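Local coordinates for endoglucanase (Komagataeibacter sucrofermentans, PDB 6VC5), which probably hydrolyses internal beta-1,4-glucosidic linkages in cellulose and related beta-glucans, as a family 8 glycoside hydrolase, at residues Trp248-Gly258 and Tyr276-Ala286; Glu290-Pro298 and Thr306-Asn314. All coordinates share one frame; numbering follows the deposited sequence.

Contact 1 of 2, residues Trp248-Gly258 and Tyr276-Ala286; sequences WNHYGASALPG and YLAVASCTGLA
With CG set beside its backbone N (chi1 -49°), W248 swings its indole from the last turn of helix 238-251 onto the end of helix 274-282, where A280 and T283 receive it. The methyl of A280 lies over the five-membered ring in a CH-pi contact, CB 3.7 Å from the ring centroid; a methyl is small enough here for the flat indole to come close to the helix backbone. NE1 of W248 is shared between T283 O, at the ring's edge and 2.9 Å away, and T283 OG1 at 3.0 Å, both weak, strongly bent bonds. The threonine accepts from the indole while its own hydroxyl is held by V279 O, which C282 N reaches from the opposite face. A phenylalanine in place of W248 would probably leave T283 O and OG1 without the shared indole N-H and uncover part of the A280 methyl.

N249 suits the neighbouring position because its amide can donate and accept together: ND2 reaches G284 O at 3.2 Å, while OD1 takes A286 N at 3.2 Å on a lone pair. L285, its CG trans to the amide nitrogen (chi1 173°), lays CD1 against CB of W248 and CD2 against CB of A253. Farther along, CD1 of L256 rests on CA of L277, 3.8 Å away, and the hydroxyl of Y276 donates to G258 O at 2.8 Å, in the carbonyl plane. Side chains thus meet backbone groups of the turn after helix 274-282 and of the loop after helix 238-251, around apolar contacts of A280, L285 and L256.

Contact 2 of 2, residues Glu290-Pro298 and Thr306-Asn314; sequences ELPTLDHAP and TMLAYIARN
L291 packs on Y310 and A309 where the loop 290-298 runs antiparallel to helix 300-313, which follows it in the chain and returns alongside it; this is a helix of the (alpha/alpha)6 barrel characteristic of family 8 glycoside hydrolases. The tight part centres on L291: its CD1 stands over the middle of the Y310 ring, 3.8 Å from the centroid and only 7° off the normal, while CD2 faces the methyl of A309, a residue small enough to let the leucine approach the helix. A branched aliphatic chain fits because its two methyls can serve these two surfaces at once. L294 fills the next part, sending CD1 to CG2 of T306 at 3.6 Å and CD2 to CG of M307, whose chain crosses it at about a right angle. I10 and F11 of helix 4-15 also touch L294, so its side chain is buried although D295 and H296 beside it are exposed.

Toward R313 and the exposed E290 the packing loosens. In one of its two conformers R313 lays a guanidinium face near CD1 of L291, offset toward the rim of the group, which suggests a less fixed side. Y310, by contrast, suits the packed side: one ring face takes the leucine methyl while its hydroxyl serves the loop backbone, Y310 OH donating to P292 O at 2.8 Å from 43° out of the carbonyl plane.

How the contacts relate
Both contacts are largely buried, and helix 274-282 joins them: contact 1 uses one part of its surface to hold the end of helix 238-251, while A278 turns its methyl to contact 2, where A278 CB lies 3.7 Å from CB of A309. L291 also packs on A278, so the two interfaces, whose centres are about 14 Å apart, touch directly. Their chemistry differs with what they join. Contact 1 joins the end of helix 238-251 and its following loop to helix 274-282 and the turn after it, using several polar side-chain bonds; its N249, A253 and A286 are exposed. In contact 2 no touching residue is: a loop lies along a helix, mainly by apolar packing with a single hydrogen bond across.

Contact 1 of 2, residues Trp248-Gly258 and Tyr276-Ala286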
loop_
_atom_site.group_PDB
_atom_site.type_symbol
_atom_site.label_atom_id
_atom_site.label_comp_id
_atom_site.label_asym_id
_atom_site.label_seq_id
_atom_site.Cartn_x
_atom_site.Cartn_y
_atom_site.Cartn_z
ATOM N N TRP A 248 -2.352 14.288 14.516
ATOM C CA TRP A 248 -1.311 13.600 15.274
ATOM C C TRP A 248 -1.026 14.317 16.585
ATOM O O TRP A 248 -0.837 13.678 17.625
ATOM C CB TRP A 248 0.007 13.536 14.507
ATOM C CG TRP A 248 0.001 13.079 13.087
ATOM C CD1 TRP A 248 0.620 13.711 12.044
ATOM C CD2 TRP A 248 -0.542 11.863 12.555
ATOM N NE1 TRP A 248 0.460 12.988 10.894
ATOM C CE2 TRP A 248 -0.244 11.849 11.175
ATOM C CE3 TRP A 248 -1.265 10.798 13.101
ATOM C CZ2 TRP A 248 -0.648 10.812 10.328
ATOM C CZ3 TRP A 248 -1.664 9.761 12.257
ATOM C CH2 TRP A 248 -1.357 9.782 10.889
ATOM N N ASN A 249 -0.936 15.643 16.542
ATOM C CA ASN A 249 -0.527 16.398 17.718
ATOM C C ASN A 249 -1.619 16.503 18.776
ATOM O O ASN A 249 -1.298 16.720 19.952
ATOM C CB ASN A 249 -0.013 17.767 17.284
ATOM C CG ASN A 249 1.350 17.675 16.631
ATOM O OD1 ASN A 249 2.294 17.166 17.229
ATOM N ND2 ASN A 249 1.457 18.153 15.395
ATOM N N HIS A 250 -2.888 16.327 18.401
ATOM C CA HIS A 250 -3.949 16.286 19.404
ATOM C C HIS A 250 -3.791 15.092 20.329
ATOM O O HIS A 250 -4.037 15.194 21.540
ATOM C CB HIS A 250 -5.326 16.210 18.747
ATOM C CG HIS A 250 -6.452 16.181 19.737
ATOM N ND1 HIS A 250 -6.888 17.305 20.405
ATOM C CD2 HIS A 250 -7.235 15.161 20.162
ATOM C CE1 HIS A 250 -7.889 16.977 21.205
ATOM N NE2 HIS A 250 -8.118 15.682 21.078
ATOM N N TYR A 251 -3.411 13.941 19.772
ATOM C CA TYR A 251 -3.275 12.728 20.566
ATOM C C TYR A 251 -1.874 12.548 21.123
ATOM O O TYR A 251 -1.722 12.048 22.247
ATOM C CB TYR A 251 -3.716 11.510 19.744
ATOM C CG TYR A 251 -5.223 11.460 19.615
ATOM C CD1 TYR A 251 -6.012 11.164 20.720
ATOM C CD2 TYR A 251 -5.854 11.741 18.405
ATOM C CE1 TYR A 251 -7.384 11.131 20.630
ATOM C CE2 TYR A 251 -7.237 11.711 18.305
ATOM C CZ TYR A 251 -7.991 11.403 19.424
ATOM O OH TYR A 251 -9.363 11.369 19.342
ATOM N N GLY A 252 -0.855 12.967 20.384
ATOM C CA GLY A 252 0.508 12.868 20.857
ATOM C C GLY A 252 1.161 11.532 20.536
ATOM O O GLY A 252 0.503 10.513 20.318
ATOM N N ALA A 253 2.498 11.546 20.564
ATOM C CA ALA A 253 3.279 10.382 20.158
ATOM C C ALA A 253 3.027 9.173 21.047
ATOM O O ALA A 253 3.205 8.038 20.596
ATOM C CB ALA A 253 4.769 10.731 20.165
ATOM N N SER A 254 2.623 9.386 22.298
ATOM C CA SER A 254 2.397 8.288 23.235
ATOM C C SER A 254 0.981 7.726 23.197
ATOM O O SER A 254 0.714 6.726 23.877
ATOM C CB SER A 254 2.719 8.728 24.669
ATOM O OG SER A 254 4.080 9.105 24.800
ATOM N N ALA A 255 0.064 8.316 22.413
ATOM C CA ALA A 255 -1.327 7.885 22.478
ATOM C C ALA A 255 -2.031 7.959 21.123
ATOM O O ALA A 255 -3.230 8.248 21.069
ATOM C CB ALA A 255 -2.090 8.680 23.547
ATOM N N LEU A 256 -1.318 7.717 20.029
ATOM C CA LEU A 256 -1.996 7.723 18.740
ATOM C C LEU A 256 -3.023 6.593 18.725
ATOM O O LEU A 256 -2.723 5.482 19.172
ATOM C CB LEU A 256 -0.994 7.528 17.595
ATOM C CG LEU A 256 0.078 8.611 17.400
ATOM C CD1 LEU A 256 1.021 8.230 16.249
ATOM C CD2 LEU A 256 -0.532 9.985 17.164
ATOM N N PRO A 257 -4.221 6.834 18.250
ATOM C CA PRO A 257 -5.244 5.788 18.241
ATOM C C PRO A 257 -5.022 4.765 17.129
ATOM O O PRO A 257 -4.555 5.109 16.108
ATOM C CB PRO A 257 -6.523 6.568 17.979
ATOM C CG PRO A 257 -6.088 7.793 17.261
ATOM C CD PRO A 257 -4.733 8.137 17.820
ATOM N N GLY A 258 -5.374 3.529 17.377
ATOM C CA GLY A 258 -5.370 2.530 16.317
ATOM C C GLY A 258 -6.465 2.757 15.293
ATOM O O GLY A 258 -6.289 2.470 14.101
ATOM N N TYR A 276 2.382 3.307 13.109
ATOM C CA TYR A 276 1.664 4.568 12.931
ATOM C C TYR A 276 2.531 5.748 13.339
ATOM O O TYR A 276 2.444 6.829 12.748
ATOM C CB TYR A 276 0.416 4.636 13.807
ATOM C CG TYR A 276 -0.812 3.924 13.332
ATOM C CD1 TYR A 276 -0.749 2.674 12.722
ATOM C CD2 TYR A 276 -2.067 4.481 13.552
ATOM C CE1 TYR A 276 -1.920 2.007 12.331
ATOM C CE2 TYR A 276 -3.238 3.820 13.171
ATOM C CZ TYR A 276 -3.156 2.586 12.567
ATOM O OH TYR A 276 -4.304 1.922 12.190
ATOM N N LEU A 277 3.312 5.581 14.404
ATOM C CA LEU A 277 4.216 6.644 14.817
ATOM C C LEU A 277 5.238 6.933 13.730
ATOM O O LEU A 277 5.604 8.093 13.511
ATOM C CB LEU A 277 4.901 6.251 16.129
ATOM C CG LEU A 277 5.949 7.186 16.713
ATOM C CD1 LEU A 277 5.335 8.514 17.056
ATOM C CD2 LEU A 277 6.550 6.546 17.945
ATOM N N ALA A 278 5.701 5.889 13.033
ATOM C CA ALA A 278 6.595 6.100 11.900
ATOM C C ALA A 278 5.940 6.973 10.833
ATOM O O ALA A 278 6.551 7.925 10.338
ATOM C CB ALA A 278 7.008 4.753 11.316
ATOM N N VAL A 279 4.685 6.677 10.477
ATOM C CA VAL A 279 3.963 7.502 9.505
ATOM C C VAL A 279 3.788 8.933 10.013
ATOM O O VAL A 279 4.016 9.900 9.275
ATOM C CB VAL A 279 2.609 6.851 9.173
ATOM C CG1 VAL A 279 1.808 7.775 8.263
ATOM C CG2 VAL A 279 2.822 5.494 8.488
ATOM N N ALA A 280 3.351 9.094 11.265
ATOM C CA ALA A 280 3.118 10.426 11.822
ATOM C C ALA A 280 4.388 11.257 11.849
ATOM O O ALA A 280 4.355 12.455 11.571
ATOM C CB ALA A 280 2.557 10.311 13.239
ATOM N N SER A 281 5.524 10.624 12.135
ATOM C CA SER A 281 6.789 11.335 12.166
ATOM C C SER A 281 7.164 11.869 10.784
ATOM O O SER A 281 7.914 12.845 10.687
ATOM C CB SER A 281 7.871 10.392 12.718
ATOM O OG SER A 281 7.542 9.960 14.039
ATOM N N CYS A 282 6.653 11.256 9.709
ATOM C CA CYS A 282 6.967 11.722 8.368
ATOM C C CYS A 282 5.977 12.789 7.895
ATOM O O CYS A 282 6.187 13.405 6.840
ATOM C CB CYS A 282 6.923 10.536 7.418
ATOM S SG CYS A 282 8.228 9.278 7.670
ATOM N N THR A 283 4.880 13.008 8.634
ATOM C CA THR A 283 3.762 13.826 8.167
ATOM C C THR A 283 3.246 14.768 9.256
ATOM O O THR A 283 2.037 14.959 9.415
ATOM C CB THR A 283 2.629 12.959 7.616
ATOM O OG1 THR A 283 2.200 12.032 8.617
ATOM C CG2 THR A 283 3.076 12.186 6.372
ATOM N N GLY A 284 4.149 15.382 10.016
ATOM C CA GLY A 284 3.796 16.521 10.849
ATOM C C GLY A 284 3.797 16.313 12.349
ATOM O O GLY A 284 3.536 17.276 13.084
ATOM N N LEU A 285 4.117 15.132 12.841
ATOM C CA LEU A 285 4.103 14.969 14.278
ATOM C C LEU A 285 5.332 15.601 14.897
ATOM O O LEU A 285 6.414 15.470 14.377
ATOM C CB LEU A 285 3.983 13.507 14.676
ATOM C CG LEU A 285 4.126 13.269 16.180
ATOM C CD1 LEU A 285 2.951 13.833 16.945
ATOM C CD2 LEU A 285 4.289 11.792 16.487
ATOM N N ALA A 286 5.123 16.272 16.025
ATOM C CA ALA A 286 6.173 16.963 16.765
ATOM C C ALA A 286 6.612 16.086 17.927
ATOM O O ALA A 286 5.801 15.707 18.751
ATOM C CB ALA A 286 5.622 18.268 17.298
HETATM O O HOH W 1 3.793 14.193 20.839
#

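Contact 2 of 2, residues Glu290-Pro298 and Thr306-Asn314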
loop_
_atom_site.group_PDB
_atom_site.type_symbol
_atom_site.label_atom_id
_atom_site.label_comp_id
_atom_site.label_asym_id
_atom_site.label_seq_id
_atom_site.Cartn_x
_atom_site.Cartn_y
_atom_site.Cartn_z
ATOM N N GLU A 290 12.999 10.209 15.855
ATOM C CA GLU A 290 13.588 9.238 14.938
ATOM C C GLU A 290 12.808 7.893 14.818
ATOM O O GLU A 290 12.253 7.419 15.780
ATOM C CB GLU A 290 15.039 9.045 15.282
ATOM C CG GLU A 290 15.465 7.721 15.822
ATOM C CD GLU A 290 16.505 7.136 14.951
ATOM O OE1 GLU A 290 16.475 5.911 14.733
ATOM O OE2 GLU A 290 17.356 7.923 14.467
ATOM N N LEU A 291 12.848 7.280 13.654
ATOM C CA LEU A 291 12.021 6.125 13.418
ATOM C C LEU A 291 12.207 4.977 14.394
ATOM O O LEU A 291 13.250 4.631 14.837
ATOM C CB LEU A 291 12.166 5.625 11.981
ATOM C CG LEU A 291 11.687 6.530 10.835
ATOM C CD1 LEU A 291 11.994 5.893 9.497
ATOM C CD2 LEU A 291 10.219 6.896 10.902
ATOM N N PRO A 292 11.088 4.312 14.653
ATOM C CA PRO A 292 11.105 3.111 15.482
ATOM C C PRO A 292 11.936 2.054 14.775
ATOM O O PRO A 292 12.138 2.160 13.588
ATOM C CB PRO A 292 9.634 2.658 15.499
ATOM C CG PRO A 292 8.832 3.827 15.084
ATOM C CD PRO A 292 9.722 4.785 14.357
ATOM N N THR A 293 12.479 1.105 15.521
ATOM C CA THR A 293 13.254 0.040 14.934
ATOM C C THR A 293 12.543 -1.311 15.009
ATOM O O THR A 293 11.764 -1.557 15.870
ATOM C CB THR A 293 14.634 -0.084 15.562
ATOM O OG1 THR A 293 14.493 -0.122 16.974
ATOM C CG2 THR A 293 15.496 1.113 15.163
ATOM N N LEU A 294 12.842 -2.173 14.058
ATOM C CA LEU A 294 12.061 -3.395 13.912
ATOM C C LEU A 294 12.305 -4.415 15.012
ATOM O O LEU A 294 11.476 -5.319 15.187
ATOM C CB LEU A 294 12.316 -4.037 12.553
ATOM C CG LEU A 294 11.243 -3.701 11.523
ATOM C CD1 LEU A 294 11.260 -2.215 11.184
ATOM C CD2 LEU A 294 11.456 -4.548 10.288
ATOM N N ASP A 295 13.410 -4.304 15.752
ATOM C CA ASP A 295 13.595 -5.207 16.882
ATOM C C ASP A 295 12.567 -4.983 17.987
ATOM O O ASP A 295 12.450 -5.832 18.875
ATOM C CB ASP A 295 15.018 -5.107 17.436
ATOM C CG ASP A 295 15.370 -3.706 17.883
ATOM O OD1 ASP A 295 15.213 -2.771 17.072
ATOM O OD2 ASP A 295 15.805 -3.538 19.044
ATOM N N HIS A 296 11.825 -3.872 17.955
ATOM C CA HIS A 296 10.761 -3.604 18.920
ATOM C C HIS A 296 9.365 -3.765 18.328
ATOM O O HIS A 296 8.376 -3.475 19.016
ATOM C CB HIS A 296 10.897 -2.194 19.501
ATOM C CG HIS A 296 12.210 -1.934 20.172
ATOM N ND1 HIS A 296 12.881 -0.737 20.056
ATOM C CD2 HIS A 296 12.985 -2.729 20.949
ATOM C CE1 HIS A 296 14.008 -0.800 20.745
ATOM N NE2 HIS A 296 14.096 -1.997 21.293
ATOM N N ALA A 297 9.255 -4.193 17.071
ATOM C CA ALA A 297 7.953 -4.271 16.427
ATOM C C ALA A 297 7.073 -5.286 17.150
ATOM O O ALA A 297 7.507 -6.424 17.385
ATOM C CB ALA A 297 8.109 -4.670 14.957
ATOM N N PRO A 298 5.845 -4.920 17.526
ATOM C CA PRO A 298 4.971 -5.872 18.227
ATOM C C PRO A 298 4.381 -6.941 17.333
ATOM O O PRO A 298 3.944 -7.981 17.850
ATOM C CB PRO A 298 3.849 -4.981 18.775
ATOM C CG PRO A 298 3.784 -3.844 17.782
ATOM C CD PRO A 298 5.210 -3.600 17.347
ATOM N N THR A 306 6.521 0.185 9.372
ATOM C CA THR A 306 7.747 0.876 9.751
ATOM C C THR A 306 8.788 0.797 8.640
ATOM O O THR A 306 9.417 1.805 8.298
ATOM C CB THR A 306 8.266 0.270 11.056
ATOM O OG1 THR A 306 7.274 0.435 12.079
ATOM C CG2 THR A 306 9.565 0.964 11.511
ATOM N N MET A 307 8.954 -0.383 8.026
ATOM C CA MET A 307 9.883 -0.502 6.906
ATOM C C MET A 307 9.501 0.424 5.753
ATOM O O MET A 307 10.378 1.055 5.148
ATOM C CB MET A 307 9.944 -1.942 6.398
ATOM C CG MET A 307 10.773 -2.898 7.204
ATOM S SD MET A 307 12.581 -2.678 7.140
ATOM C CE MET A 307 12.915 -1.573 5.759
ATOM N N LEU A 308 8.207 0.507 5.428
ATOM C CA LEU A 308 7.754 1.427 4.387
ATOM C C LEU A 308 8.165 2.861 4.714
ATOM O O LEU A 308 8.569 3.627 3.827
ATOM C CB LEU A 308 6.236 1.335 4.279
ATOM C CG LEU A 308 5.470 0.308 3.451
ATOM C CD1 LEU A 308 5.733 0.357 1.944
ATOM C CD2 LEU A 308 5.679 -1.108 4.013
ATOM N N ALA A 309 8.088 3.240 5.994
ATOM C CA ALA A 309 8.517 4.579 6.394
ATOM C C ALA A 309 10.019 4.800 6.198
ATOM O O ALA A 309 10.435 5.897 5.811
ATOM C CB ALA A 309 8.119 4.839 7.840
ATOM N N TYR A 310 10.848 3.789 6.501
ATOM C CA TYR A 310 12.283 3.881 6.236
ATOM C C TYR A 310 12.555 4.103 4.755
ATOM O O TYR A 310 13.413 4.914 4.388
ATOM C CB TYR A 310 13.001 2.601 6.682
ATOM C CG TYR A 310 13.403 2.586 8.135
ATOM C CD1 TYR A 310 14.623 3.126 8.546
ATOM C CD2 TYR A 310 12.577 2.035 9.095
ATOM C CE1 TYR A 310 14.993 3.122 9.878
ATOM C CE2 TYR A 310 12.939 2.022 10.431
ATOM C CZ TYR A 310 14.147 2.568 10.817
ATOM O OH TYR A 310 14.488 2.553 12.155
ATOM N N ILE A 311 11.823 3.394 3.894
ATOM C CA ILE A 311 12.020 3.518 2.452
ATOM C C ILE A 311 11.590 4.899 1.978
ATOM O O ILE A 311 12.278 5.535 1.164
ATOM C CB ILE A 311 11.320 2.359 1.718
ATOM C CG1 ILE A 311 12.018 1.050 2.085
ATOM C CG2 ILE A 311 11.345 2.566 0.195
ATOM C CD1 ILE A 311 11.327 -0.180 1.591
ATOM N N ALA A 312 10.468 5.399 2.504
ATOM C CA ALA A 312 9.999 6.733 2.142
ATOM C C ALA A 312 10.954 7.829 2.622
ATOM O O ALA A 312 11.200 8.799 1.891
ATOM C CB ALA A 312 8.592 6.951 2.707
ATOM N N ARG A 313 11.488 7.700 3.835
ATOM C CA ARG A 313 12.415 8.705 4.343
ATOM C C ARG A 313 13.648 8.819 3.453
ATOM O O ARG A 313 14.146 9.928 3.210
ATOM C CB ARG A 313 12.828 8.358 5.771
ATOM C CG ARG A 313 13.647 9.441 6.452
ATOM C CD ARG A 313 14.050 9.026 7.866
ATOM N NE ARG A 313 14.959 7.883 7.870
ATOM C CZ ARG A 313 15.528 7.379 8.962
ATOM N NH1 ARG A 313 15.289 7.923 10.150
ATOM N NH2 ARG A 313 16.339 6.337 8.865
ATOM N N ASN A 314 14.163 7.686 2.975
ATOM C CA ASN A 314 15.279 7.654 2.029
ATOM C C ASN A 314 16.487 8.459 2.523
ATOM O O ASN A 314 17.056 9.287 1.809
ATOM C CB ASN A 314 14.826 8.096 0.643
ATOM C CG ASN A 314 15.856 7.795 -0.424
ATOM O OD1 ASN A 314 16.729 6.939 -0.232
ATOM N ND2 ASN A 314 15.775 8.501 -1.541
#